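Local coordinates for AlkZ (Streptomyces sahachiroi, PDB 5UUJ), which belongs to the AlkZ-like family of DNA glycosylases, proteins related to the helix-turn-helix superfamily, at residues Q18-E23 and G35-V40; S31-R36 and L50-R55; K213-A218 and D228-L233; G217-A222 and F287-L292. One frame throughout, in Å; residues are numbered along the deposited sequence.

Overall arrangement
Interactions 1 and 2 share helix 30-36, and interactions 3 and 4 share helix 204-219, so the four contacts form two linked pairs near the centre of the chain. Interaction 1 is only partly buried and is dominated by arginine side chains, with one hydrogen bond and a water; the other three are buried. Interaction 2 is an apolar valine contact flanked by an arginine with polar partners, whereas interaction 3 joins a tyrosine and a tryptophan without a hydrogen bond between its segments. In interaction 4 a tyrosine packs against the capped first turn of helix 289-292. Arg55 ties interaction 2 to interaction 4 through a salt bridge with Asp288, and Tyr219 OH hydrogen-bonds Leu37 O of interaction 1.

Interaction 1 (Q18-E23 and G35-V40); sequences QRQFLE and GRLCGV
Arg36 slides its guanidinium between Arg19 and Phe21, each on one of its two faces. On the first face the guanidinium of Arg19 lies flat, the planes only 3° apart and the centres 3.9 Å from each other; on the opposite face sits Phe21 CZ, displaced toward the rim. Nearer the backbone, Arg36 CB touches Phe21 CE2 at 3.4 Å. The chain of Arg36 leaves with CG anti to the backbone N (chi1 175°) and bends at chi2 and chi3, which carries the guanidinium round until Arg36 NH1 donates to Arg19 O at 2.8 Å. That bond runs in the carbonyl plane to a lone pair. Arg19 O belongs to the last turn of helix 9-19, which ends in a Schellman motif with Phe21, at positive phi, as its C' residue, so the arginine from helix 30-36 binds the terminus of its neighbour. Arg36 NH1 also donates to a water 3.1 Å away, which in turn donates to Gln18 OE1. The like-charged pair is eased, presumably, by Gly217 O, which accepts from Arg19 NE. Alongside, Leu37 CD2 packs 3.6 Å from Gln20 CG, the two side chains crossing at about a right angle, while Gln20 NE2 is bound to Ala218 O.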
loop_
_atom_site.group_PDB
_atom_site.type_symbol
_atom_site.label_atom_id
_atom_site.label_comp_id
_atom_site.label_asym_id
_atom_site.label_seq_id
_atom_site.Cartn_x
_atom_site.Cartn_y
_atom_site.Cartn_z
ATOM N N GLN A 18 5.962 -13.823 8.362
ATOM C CA GLN A 18 5.009 -14.918 8.349
ATOM C C GLN A 18 3.638 -14.383 7.943
ATOM O O GLN A 18 2.975 -14.942 7.070
ATOM C CB GLN A 18 4.958 -15.604 9.717
ATOM C CG GLN A 18 3.910 -16.693 9.835
ATOM C CD GLN A 18 2.633 -16.211 10.507
ATOM O OE1 GLN A 18 1.556 -16.229 9.909
ATOM N NE2 GLN A 18 2.748 -15.785 11.762
ATOM N N ARG A 19 3.227 -13.279 8.555
ATOM C CA ARG A 19 1.928 -12.684 8.258
ATOM C C ARG A 19 1.849 -12.169 6.820
ATOM O O ARG A 19 0.773 -12.168 6.226
ATOM C CB ARG A 19 1.627 -11.544 9.232
ATOM C CG ARG A 19 1.554 -11.966 10.693
ATOM C CD ARG A 19 0.363 -12.857 10.972
ATOM N NE ARG A 19 -0.906 -12.182 10.710
ATOM C CZ ARG A 19 -2.088 -12.788 10.699
ATOM N NH1 ARG A 19 -2.176 -14.091 10.932
ATOM N NH2 ARG A 19 -3.186 -12.089 10.451
ATOM N N GLN A 20 2.983 -11.749 6.265
ATOM C CA GLN A 20 3.015 -11.145 4.932
ATOM C C GLN A 20 3.320 -12.154 3.822
ATOM O O GLN A 20 3.636 -11.764 2.696
ATOM C CB GLN A 20 4.049 -10.018 4.890
ATOM C CG GLN A 20 3.692 -8.815 5.747
ATOM C CD GLN A 20 4.757 -7.737 5.702
ATOM O OE1 GLN A 20 5.395 -7.519 4.670
ATOM N NE2 GLN A 20 4.965 -7.063 6.827
ATOM N N PHE A 21 3.225 -13.441 4.151
ATOM C CA PHE A 21 3.432 -14.529 3.196
ATOM C C PHE A 21 4.839 -14.548 2.598
ATOM O O PHE A 21 5.033 -15.020 1.476
ATOM C CB PHE A 21 2.405 -14.453 2.059
ATOM C CG PHE A 21 0.978 -14.445 2.525
ATOM C CD1 PHE A 21 0.472 -15.499 3.267
ATOM C CD2 PHE A 21 0.136 -13.392 2.207
ATOM C CE1 PHE A 21 -0.845 -15.499 3.692
ATOM C CE2 PHE A 21 -1.183 -13.387 2.627
ATOM C CZ PHE A 21 -1.674 -14.442 3.371
ATOM N N LEU A 22 5.819 -14.050 3.345
ATOM C CA LEU A 22 7.205 -14.052 2.882
ATOM C C LEU A 22 7.959 -15.305 3.333
ATOM O O LEU A 22 8.660 -15.923 2.534
ATOM C CB LEU A 22 7.930 -12.794 3.367
ATOM C CG LEU A 22 7.521 -11.501 2.649
ATOM C CD1 LEU A 22 8.136 -10.284 3.323
ATOM C CD2 LEU A 22 7.918 -11.536 1.180
ATOM N N GLU A 23 7.818 -15.672 4.606
ATOM C CA GLU A 23 8.439 -16.886 5.145
ATOM C C GLU A 23 7.587 -17.436 6.290
ATOM O O GLU A 23 7.363 -16.732 7.272
ATOM C CB GLU A 23 9.857 -16.611 5.663
ATOM C CG GLU A 23 10.850 -16.092 4.630
ATOM C CD GLU A 23 11.196 -17.117 3.562
ATOM O OE1 GLU A 23 11.130 -18.334 3.849
ATOM O OE2 GLU A 23 11.536 -16.698 2.432
ATOM N N GLY A 35 -5.273 -8.245 0.304
ATOM C CA GLY A 35 -6.094 -8.131 1.495
ATOM C C GLY A 35 -5.256 -8.132 2.760
ATOM O O GLY A 35 -5.419 -7.278 3.631
ATOM N N ARG A 36 -4.349 -9.099 2.854
ATOM C CA ARG A 36 -3.480 -9.245 4.016
ATOM C C ARG A 36 -2.573 -8.028 4.214
ATOM O O ARG A 36 -2.365 -7.579 5.339
ATOM C CB ARG A 36 -2.637 -10.519 3.875
ATOM C CG ARG A 36 -1.602 -10.747 4.967
ATOM C CD ARG A 36 -2.214 -10.818 6.369
ATOM N NE ARG A 36 -3.158 -11.922 6.536
ATOM C CZ ARG A 36 -2.816 -13.172 6.842
ATOM N NH1 ARG A 36 -1.544 -13.509 7.011
ATOM N NH2 ARG A 36 -3.755 -14.095 6.977
ATOM N N LEU A 37 -2.038 -7.494 3.120
ATOM C CA LEU A 37 -1.064 -6.410 3.211
ATOM C C LEU A 37 -1.694 -5.026 3.375
ATOM O O LEU A 37 -0.978 -4.025 3.400
ATOM C CB LEU A 37 -0.164 -6.411 1.974
ATOM C CG LEU A 37 0.744 -7.626 1.776
ATOM C CD1 LEU A 37 1.606 -7.432 0.538
ATOM C CD2 LEU A 37 1.615 -7.881 2.993
ATOM N N CYS A 38 -3.018 -4.971 3.505
ATOM C CA CYS A 38 -3.741 -3.702 3.602
ATOM C C CYS A 38 -3.490 -2.845 2.367
ATOM O O CYS A 38 -3.241 -1.643 2.465
ATOM C CB CYS A 38 -3.331 -2.931 4.859
ATOM S SG CYS A 38 -3.407 -3.898 6.379
ATOM N N GLY A 39 -3.558 -3.484 1.205
ATOM C CA GLY A 39 -3.310 -2.821 -0.058
ATOM C C GLY A 39 -1.884 -3.006 -0.537
ATOM O O GLY A 39 -0.993 -3.359 0.233
ATOM N N VAL A 40 -1.688 -2.782 -1.831
ATOM C CA VAL A 40 -0.369 -2.806 -2.450
ATOM C C VAL A 40 -0.249 -1.578 -3.342
ATOM O O VAL A 40 -1.132 -1.323 -4.162
ATOM C CB VAL A 40 -0.145 -4.089 -3.285
ATOM C CG1 VAL A 40 1.189 -4.029 -4.040
ATOM C CG2 VAL A 40 -0.209 -5.320 -2.401
HETATM O O HOH W 1 0.215 -15.998 7.678
#

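Interaction 2 (S31-R36 and L50-R55); sequences SDVVGR and LNVALR
Arg55 NH1 is held by two acceptors while the aliphatic part of the same side chain packs on Val33. One acceptor is Asn51 O, a turn back in its own segment, reached from Arg55 NH1 over 3.1 Å at an N-H...O angle of 160°; this oxygen lies in the guanidinium plane, although the donor is tilted from the plane of the carbonyl. The other is the carboxylate of Asp288, which makes a salt bridge with NH1. Arg55 NE adds a third link, to Gln20 O, so the guanidinium is fixed in both position and rotation. The chain is extended from CG to NE, and only the last torsion (chi4 80°) turns the guanidinium toward Asn51 O. Along the extended part, Arg55 CD meets Val33 CG1 at 3.7 Å.

Val33 points toward helix 45-53 and uses a single methyl for both of its contacts. With CG1 anti to the backbone N (chi1 174°), Val33 CG1 reaches Arg55 CD on one hand and Val52 CG2, at 4.2 Å, on the other. The CA atoms of Val33 and Val52 are the nearest across the segments, 6.4 Å apart, a close approach allowed by two small branched side chains. Pro28 also touches Val33, and Leu37 lies against Arg55. The result is a buried helix-helix contact between the consecutive helices 30-36 and 45-53 of the AlkZ-like family region, with Arg55 tying it to Gln20 and Asp288.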
loop_
_atom_site.group_PDB
_atom_site.type_symbol
_atom_site.label_atom_id
_atom_site.label_comp_id
_atom_site.label_asym_id
_atom_site.label_seq_id
_atom_site.Cartn_x
_atom_site.Cartn_y
_atom_site.Cartn_z
ATOM N N SER A 31 -5.667 -11.736 -4.354
ATOM C CA SER A 31 -6.607 -11.111 -3.425
ATOM C C SER A 31 -6.201 -11.366 -1.978
ATOM O O SER A 31 -6.329 -10.482 -1.134
ATOM C CB SER A 31 -8.029 -11.622 -3.662
ATOM O OG SER A 31 -8.535 -11.147 -4.896
ATOM N N ASP A 32 -5.722 -12.576 -1.694
ATOM C CA ASP A 32 -5.234 -12.910 -0.355
ATOM C C ASP A 32 -4.067 -12.015 0.049
ATOM O O ASP A 32 -4.012 -11.534 1.181
ATOM C CB ASP A 32 -4.799 -14.378 -0.276
ATOM C CG ASP A 32 -5.966 -15.345 -0.353
ATOM O OD1 ASP A 32 -7.107 -14.936 -0.052
ATOM O OD2 ASP A 32 -5.736 -16.518 -0.709
ATOM N N VAL A 33 -3.137 -11.797 -0.877
ATOM C CA VAL A 33 -1.972 -10.964 -0.605
ATOM C C VAL A 33 -2.371 -9.499 -0.405
ATOM O O VAL A 33 -1.991 -8.874 0.587
ATOM C CB VAL A 33 -0.931 -11.064 -1.742
ATOM C CG1 VAL A 33 0.218 -10.080 -1.522
ATOM C CG2 VAL A 33 -0.397 -12.476 -1.836
ATOM N N VAL A 34 -3.132 -8.957 -1.349
ATOM C CA VAL A 34 -3.556 -7.564 -1.273
ATOM C C VAL A 34 -4.373 -7.319 -0.009
ATOM O O VAL A 34 -4.187 -6.309 0.672
ATOM C CB VAL A 34 -4.379 -7.162 -2.516
ATOM C CG1 VAL A 34 -5.011 -5.778 -2.343
ATOM C CG2 VAL A 34 -3.498 -7.177 -3.746
ATOM N N GLY A 35 -5.273 -8.245 0.304
ATOM C CA GLY A 35 -6.094 -8.131 1.495
ATOM C C GLY A 35 -5.256 -8.132 2.760
ATOM O O GLY A 35 -5.419 -7.278 3.631
ATOM N N ARG A 36 -4.349 -9.099 2.854
ATOM C CA ARG A 36 -3.480 -9.245 4.016
ATOM C C ARG A 36 -2.573 -8.028 4.214
ATOM O O ARG A 36 -2.365 -7.579 5.339
ATOM C CB ARG A 36 -2.637 -10.519 3.875
ATOM C CG ARG A 36 -1.602 -10.747 4.967
ATOM C CD ARG A 36 -2.214 -10.818 6.369
ATOM N NE ARG A 36 -3.158 -11.922 6.536
ATOM C CZ ARG A 36 -2.816 -13.172 6.842
ATOM N NH1 ARG A 36 -1.544 -13.509 7.011
ATOM N NH2 ARG A 36 -3.755 -14.095 6.977
ATOM N N LEU A 50 5.003 -7.822 -9.225
ATOM C CA LEU A 50 6.159 -8.521 -8.680
ATOM C C LEU A 50 5.990 -8.809 -7.193
ATOM O O LEU A 50 6.289 -9.907 -6.731
ATOM C CB LEU A 50 7.432 -7.704 -8.914
ATOM C CG LEU A 50 8.742 -8.318 -8.421
ATOM C CD1 LEU A 50 9.069 -9.590 -9.193
ATOM C CD2 LEU A 50 9.877 -7.312 -8.532
ATOM N N ASN A 51 5.502 -7.824 -6.448
ATOM C CA ASN A 51 5.401 -7.953 -4.998
ATOM C C ASN A 51 4.358 -8.980 -4.564
ATOM O O ASN A 51 4.476 -9.582 -3.495
ATOM C CB ASN A 51 5.097 -6.595 -4.374
ATOM C CG ASN A 51 6.263 -5.625 -4.501
ATOM O OD1 ASN A 51 7.418 -6.040 -4.649
ATOM N ND2 ASN A 51 5.969 -4.331 -4.441
ATOM N N VAL A 52 3.342 -9.185 -5.395
ATOM C CA VAL A 52 2.395 -10.267 -5.164
ATOM C C VAL A 52 3.044 -11.601 -5.535
ATOM O O VAL A 52 2.969 -12.571 -4.777
ATOM C CB VAL A 52 1.093 -10.062 -5.968
ATOM C CG1 VAL A 52 0.175 -11.271 -5.847
ATOM C CG2 VAL A 52 0.376 -8.809 -5.487
ATOM N N ALA A 53 3.695 -11.639 -6.694
ATOM C CA ALA A 53 4.271 -12.878 -7.214
ATOM C C ALA A 53 5.372 -13.421 -6.309
ATOM O O ALA A 53 5.507 -14.634 -6.150
ATOM C CB ALA A 53 4.811 -12.661 -8.618
ATOM N N LEU A 54 6.158 -12.524 -5.720
ATOM C CA LEU A 54 7.236 -12.936 -4.830
ATOM C C LEU A 54 6.687 -13.574 -3.555
ATOM O O LEU A 54 7.396 -14.298 -2.864
ATOM C CB LEU A 54 8.130 -11.747 -4.480
ATOM C CG LEU A 54 9.027 -11.202 -5.599
ATOM C CD1 LEU A 54 9.678 -9.901 -5.165
ATOM C CD2 LEU A 54 10.086 -12.209 -6.000
ATOM N N ARG A 55 5.420 -13.309 -3.253
ATOM C CA ARG A 55 4.785 -13.852 -2.055
ATOM C C ARG A 55 4.037 -15.155 -2.350
ATOM O O ARG A 55 3.193 -15.597 -1.566
ATOM C CB ARG A 55 3.845 -12.806 -1.452
ATOM C CG ARG A 55 4.596 -11.712 -0.716
ATOM C CD ARG A 55 3.678 -10.615 -0.238
ATOM N NE ARG A 55 4.318 -9.787 0.777
ATOM C CZ ARG A 55 5.181 -8.808 0.520
ATOM N NH1 ARG A 55 5.522 -8.526 -0.730
ATOM N NH2 ARG A 55 5.705 -8.109 1.516
#

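Interaction 3 (K213-A218 and D228-L233); sequences KAYLGA and DRWLSL
The indole of Trp230 carries Tyr215 on one face, with Tyr215 CD1 standing 3.4 Å above its plane and offset toward the rim. The closest pair is Tyr215 CD1 with Trp230 CE3, while Tyr215 CE1 meets Trp230 CD2 and CG, both at 3.5 Å, so the phenol runs along the indole from its six-membered ring toward CB. The planes are inclined by 39° and the centroids of the phenol and the six-membered ring are 4.7 Å apart, an oblique meeting of two aromatic groups. Phe227 adds an edge-to-face partner for the Tyr215 ring, and Tyr219 a further ring inclined at about 50°.

Both side chains start the same way, with CG anti to the backbone N (chi1 178° in Tyr215), and reach from their helices toward each other, sliding past in opposite directions. The nearest CA atoms, those of Tyr215 and Trp230, are 9.2 Å apart, and the two rings fill the distance between the helices. No hydrogen bond crosses between the segments; the phenol oxygen is satisfied elsewhere, by Gly293 O. On the second helix Ser232 OG donates to Asp228 OD1 at 2.9 Å, coming from above the carboxylate plane, and Thr236 is a further partner of that oxygen. The tyrosine-tryptophan pair therefore lies in a buried aromatic cluster, completed by Tyr219 and Phe227, that joins the consecutive helices 204-219 and 224-232 of this AlkZ-like protein.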
loop_
_atom_site.group_PDB
_atom_site.type_symbol
_atom_site.label_atom_id
_atom_site.label_comp_id
_atom_site.label_asym_id
_atom_site.label_seq_id
_atom_site.Cartn_x
_atom_site.Cartn_y
_atom_site.Cartn_z
ATOM N N LYS A 213 -6.913 -3.035 13.021
ATOM C CA LYS A 213 -6.772 -4.487 13.099
ATOM C C LYS A 213 -5.993 -5.031 11.910
ATOM O O LYS A 213 -5.055 -5.812 12.075
ATOM C CB LYS A 213 -8.141 -5.171 13.152
ATOM C CG LYS A 213 -8.542 -5.680 14.526
ATOM C CD LYS A 213 -9.686 -6.692 14.445
ATOM C CE LYS A 213 -9.246 -7.991 13.769
ATOM N NZ LYS A 213 -10.265 -9.072 13.871
ATOM N N ALA A 214 -6.402 -4.623 10.713
ATOM C CA ALA A 214 -5.759 -5.074 9.486
ATOM C C ALA A 214 -4.293 -4.649 9.449
ATOM O O ALA A 214 -3.423 -5.432 9.069
ATOM C CB ALA A 214 -6.497 -4.533 8.271
ATOM N N TYR A 215 -4.026 -3.411 9.853
ATOM C CA TYR A 215 -2.665 -2.891 9.843
ATOM C C TYR A 215 -1.755 -3.664 10.799
ATOM O O TYR A 215 -0.685 -4.131 10.408
ATOM C CB TYR A 215 -2.647 -1.405 10.209
ATOM C CG TYR A 215 -1.248 -0.839 10.247
ATOM C CD1 TYR A 215 -0.600 -0.460 9.078
ATOM C CD2 TYR A 215 -0.566 -0.708 11.446
ATOM C CE1 TYR A 215 0.686 0.042 9.107
ATOM C CE2 TYR A 215 0.720 -0.204 11.486
ATOM C CZ TYR A 215 1.342 0.166 10.313
ATOM O OH TYR A 215 2.622 0.663 10.353
ATOM N N LEU A 216 -2.182 -3.795 12.050
ATOM C CA LEU A 216 -1.382 -4.479 13.063
ATOM C C LEU A 216 -1.210 -5.961 12.741
ATOM O O LEU A 216 -0.245 -6.589 13.175
ATOM C CB LEU A 216 -2.021 -4.324 14.444
ATOM C CG LEU A 216 -2.060 -2.911 15.031
ATOM C CD1 LEU A 216 -2.739 -2.940 16.389
ATOM C CD2 LEU A 216 -0.663 -2.306 15.145
ATOM N N GLY A 217 -2.146 -6.510 11.974
ATOM C CA GLY A 217 -2.103 -7.911 11.605
ATOM C C GLY A 217 -1.007 -8.243 10.608
ATOM O O GLY A 217 -0.702 -9.414 10.388
ATOM N N ALA A 218 -0.419 -7.215 10.002
ATOM C CA ALA A 218 0.647 -7.406 9.022
ATOM C C ALA A 218 1.938 -6.707 9.442
ATOM O O ALA A 218 3.032 -7.206 9.168
ATOM C CB ALA A 218 0.200 -6.899 7.658
ATOM N N ASP A 228 -0.465 6.199 11.708
ATOM C CA ASP A 228 -1.008 7.351 10.998
ATOM C C ASP A 228 -0.008 7.868 9.963
ATOM O O ASP A 228 -0.393 8.540 9.008
ATOM C CB ASP A 228 -1.390 8.460 11.984
ATOM C CG ASP A 228 -2.314 9.505 11.368
ATOM O OD1 ASP A 228 -3.146 9.145 10.509
ATOM O OD2 ASP A 228 -2.217 10.688 11.752
ATOM N N ARG A 229 1.270 7.548 10.147
ATOM C CA ARG A 229 2.272 7.862 9.133
ATOM C C ARG A 229 2.015 7.031 7.878
ATOM O O ARG A 229 2.034 7.547 6.760
ATOM C CB ARG A 229 3.690 7.605 9.644
ATOM C CG ARG A 229 4.755 7.912 8.593
ATOM C CD ARG A 229 6.147 7.979 9.177
ATOM N NE ARG A 229 6.642 6.655 9.552
ATOM C CZ ARG A 229 7.196 6.350 10.724
ATOM N NH1 ARG A 229 7.339 7.269 11.673
ATOM N NH2 ARG A 229 7.610 5.110 10.950
ATOM N N TRP A 230 1.781 5.738 8.076
ATOM C CA TRP A 230 1.409 4.846 6.984
ATOM C C TRP A 230 0.089 5.282 6.350
ATOM O O TRP A 230 -0.032 5.339 5.127
ATOM C CB TRP A 230 1.300 3.406 7.489
ATOM C CG TRP A 230 0.554 2.500 6.568
ATOM C CD1 TRP A 230 1.040 1.882 5.452
ATOM C CD2 TRP A 230 -0.818 2.099 6.684
ATOM N NE1 TRP A 230 0.055 1.126 4.863
ATOM C CE2 TRP A 230 -1.093 1.241 5.600
ATOM C CE3 TRP A 230 -1.838 2.383 7.597
ATOM C CZ2 TRP A 230 -2.346 0.665 5.403
ATOM C CZ3 TRP A 230 -3.082 1.808 7.402
ATOM C CH2 TRP A 230 -3.325 0.959 6.312
ATOM N N LEU A 231 -0.888 5.606 7.189
ATOM C CA LEU A 231 -2.223 5.947 6.717
ATOM C C LEU A 231 -2.251 7.239 5.908
ATOM O O LEU A 231 -2.792 7.271 4.804
ATOM C CB LEU A 231 -3.189 6.072 7.900
ATOM C CG LEU A 231 -4.654 6.354 7.546
ATOM C CD1 LEU A 231 -5.304 5.140 6.890
ATOM C CD2 LEU A 231 -5.432 6.779 8.781
ATOM N N SER A 232 -1.670 8.304 6.457
ATOM C CA SER A 232 -1.896 9.642 5.918
ATOM C C SER A 232 -0.744 10.618 6.136
ATOM O O SER A 232 -0.947 11.828 6.077
ATOM C CB SER A 232 -3.158 10.226 6.545
ATOM O OG SER A 232 -2.947 10.495 7.918
ATOM N N LEU A 233 0.456 10.100 6.378
ATOM C CA LEU A 233 1.597 10.941 6.734
ATOM C C LEU A 233 1.239 11.834 7.920
ATOM O O LEU A 233 1.497 13.040 7.914
ATOM C CB LEU A 233 2.052 11.788 5.538
ATOM C CG LEU A 233 2.507 11.020 4.293
ATOM C CD1 LEU A 233 2.897 11.985 3.180
ATOM C CD2 LEU A 233 3.670 10.092 4.615
#

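Interaction 4 (G217-A222 and F287-L292); sequences GAYGPA and FDQYLL
The backbones approach most closely where the CA atoms of Tyr219 and Tyr290 are 7.7 Å apart. Beyond Tyr219 the chain extends through Gly220 and a cis peptide bond before Pro221. In the other segment Phe287 has positive phi, Asp288 is extended, and the chain enters its helix at Gln289. Asp288 is the N-cap: its OD2 accepts from Tyr290 N at 2.9 Å with an N-H...O angle of 157°, the donor lying above the carboxylate plane. Asp288 O then takes two backbone donors, Leu291 N at 2.9 Å and Leu292 N at 3.0 Å.

Tyr219 and Gln289 carry the contact. The tyrosine ring leaves with CG anti to the carbonyl carbon (chi1 -46°) and stretches across to the helix start, where Tyr219 CE1 approaches the backbone oxygen Gln289 O at 3.3 Å. Farther along, Tyr219 OH rests against Gln289 CB, also at 3.3 Å. Ala218 CB lies over the centre of one face of the Tyr219 ring, 3.7 Å above it, so the residue just before Tyr219 supports the ring from its own segment.

The phenol oxygen has a hydrogen-bond partner outside both segments, Leu37 O, which fixes the far end of the ring. Asp288 is likewise shared, its OD1 forming a salt bridge with Arg55. The chemistry thus implies a buried junction in which a capped helix start is anchored by a carboxylate serving two partners, while the tyrosine packs against Gln289 and hydrogen-bonds Leu37 O in a third part of the chain.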
loop_
_atom_site.group_PDB
_atom_site.type_symbol
_atom_site.label_atom_id
_atom_site.label_comp_id
_atom_site.label_asym_id
_atom_site.label_seq_id
_atom_site.Cartn_x
_atom_site.Cartn_y
_atom_site.Cartn_z
ATOM N N GLY A 217 -2.146 -6.510 11.974
ATOM C CA GLY A 217 -2.103 -7.911 11.605
ATOM C C GLY A 217 -1.007 -8.243 10.608
ATOM O O GLY A 217 -0.702 -9.414 10.388
ATOM N N ALA A 218 -0.419 -7.215 10.002
ATOM C CA ALA A 218 0.647 -7.406 9.022
ATOM C C ALA A 218 1.938 -6.707 9.442
ATOM O O ALA A 218 3.032 -7.206 9.168
ATOM C CB ALA A 218 0.200 -6.899 7.658
ATOM N N TYR A 219 1.807 -5.559 10.104
ATOM C CA TYR A 219 2.955 -4.706 10.405
ATOM C C TYR A 219 3.113 -4.398 11.893
ATOM O O TYR A 219 3.889 -3.517 12.271
ATOM C CB TYR A 219 2.842 -3.394 9.623
ATOM C CG TYR A 219 2.468 -3.591 8.174
ATOM C CD1 TYR A 219 3.342 -4.211 7.286
ATOM C CD2 TYR A 219 1.240 -3.164 7.693
ATOM C CE1 TYR A 219 2.999 -4.398 5.962
ATOM C CE2 TYR A 219 0.892 -3.343 6.370
ATOM C CZ TYR A 219 1.772 -3.960 5.510
ATOM O OH TYR A 219 1.415 -4.141 4.196
ATOM N N GLY A 220 2.376 -5.118 12.733
ATOM C CA GLY A 220 2.510 -4.970 14.169
ATOM C C GLY A 220 3.801 -5.598 14.667
ATOM O O GLY A 220 4.451 -6.333 13.927
ATOM N N PRO A 221 4.202 -5.286 15.911
ATOM C CA PRO A 221 3.595 -4.255 16.760
ATOM C C PRO A 221 3.927 -2.863 16.230
ATOM O O PRO A 221 4.922 -2.721 15.520
ATOM C CB PRO A 221 4.237 -4.492 18.135
ATOM C CG PRO A 221 4.876 -5.853 18.056
ATOM C CD PRO A 221 5.252 -6.032 16.624
ATOM N N ALA A 222 3.114 -1.864 16.557
ATOM C CA ALA A 222 3.344 -0.514 16.059
ATOM C C ALA A 222 2.748 0.534 16.985
ATOM O O ALA A 222 1.856 0.242 17.782
ATOM C CB ALA A 222 2.767 -0.367 14.661
ATOM N N PHE A 287 9.134 -0.552 -3.806
ATOM C CA PHE A 287 7.890 -0.108 -3.183
ATOM C C PHE A 287 7.191 -1.233 -2.422
ATOM O O PHE A 287 5.965 -1.322 -2.436
ATOM C CB PHE A 287 6.926 0.451 -4.242
ATOM C CG PHE A 287 7.442 1.660 -4.968
ATOM C CD1 PHE A 287 7.239 2.930 -4.455
ATOM C CD2 PHE A 287 8.114 1.529 -6.175
ATOM C CE1 PHE A 287 7.703 4.048 -5.124
ATOM C CE2 PHE A 287 8.581 2.645 -6.847
ATOM C CZ PHE A 287 8.373 3.906 -6.321
ATOM N N ASP A 288 7.954 -2.100 -1.767
ATOM C CA ASP A 288 7.345 -3.262 -1.136
ATOM C C ASP A 288 6.712 -2.919 0.207
ATOM O O ASP A 288 7.259 -2.142 0.994
ATOM C CB ASP A 288 8.361 -4.384 -0.947
ATOM C CG ASP A 288 7.698 -5.697 -0.574
ATOM O OD1 ASP A 288 7.181 -6.374 -1.487
ATOM O OD2 ASP A 288 7.678 -6.046 0.625
ATOM N N GLN A 289 5.554 -3.520 0.455
ATOM C CA GLN A 289 4.791 -3.283 1.671
ATOM C C GLN A 289 5.552 -3.647 2.944
ATOM O O GLN A 289 5.275 -3.087 4.004
ATOM C CB GLN A 289 3.476 -4.063 1.619
ATOM C CG GLN A 289 2.452 -3.492 0.648
ATOM C CD GLN A 289 1.996 -2.092 1.030
ATOM O OE1 GLN A 289 1.240 -1.910 1.983
ATOM N NE2 GLN A 289 2.459 -1.096 0.284
ATOM N N TYR A 290 6.500 -4.577 2.855
ATOM C CA TYR A 290 7.305 -4.924 4.025
ATOM C C TYR A 290 8.006 -3.674 4.550
ATOM O O TYR A 290 8.190 -3.507 5.757
ATOM C CB TYR A 290 8.338 -6.009 3.704
ATOM C CG TYR A 290 9.180 -6.368 4.905
ATOM C CD1 TYR A 290 8.698 -7.230 5.882
ATOM C CD2 TYR A 290 10.444 -5.820 5.082
ATOM C CE1 TYR A 290 9.457 -7.546 6.997
ATOM C CE2 TYR A 290 11.208 -6.129 6.189
ATOM C CZ TYR A 290 10.710 -6.994 7.143
ATOM O OH TYR A 290 11.468 -7.308 8.248
ATOM N N LEU A 291 8.379 -2.797 3.624
ATOM C CA LEU A 291 9.020 -1.531 3.950
ATOM C C LEU A 291 8.009 -0.441 4.270
ATOM O O LEU A 291 8.149 0.279 5.261
ATOM C CB LEU A 291 9.896 -1.070 2.783
ATOM C CG LEU A 291 11.409 -1.025 2.977
ATOM C CD1 LEU A 291 12.054 -0.495 1.710
ATOM C CD2 LEU A 291 11.801 -0.165 4.169
ATOM N N LEU A 292 6.996 -0.312 3.419
ATOM C CA LEU A 292 6.079 0.819 3.489
ATOM C C LEU A 292 5.110 0.721 4.662
ATOM O O LEU A 292 4.569 1.733 5.108
ATOM C CB LEU A 292 5.290 0.950 2.184
ATOM C CG LEU A 292 6.100 1.239 0.916
ATOM C CD1 LEU A 292 5.152 1.500 -0.246
ATOM C CD2 LEU A 292 7.056 2.410 1.103
#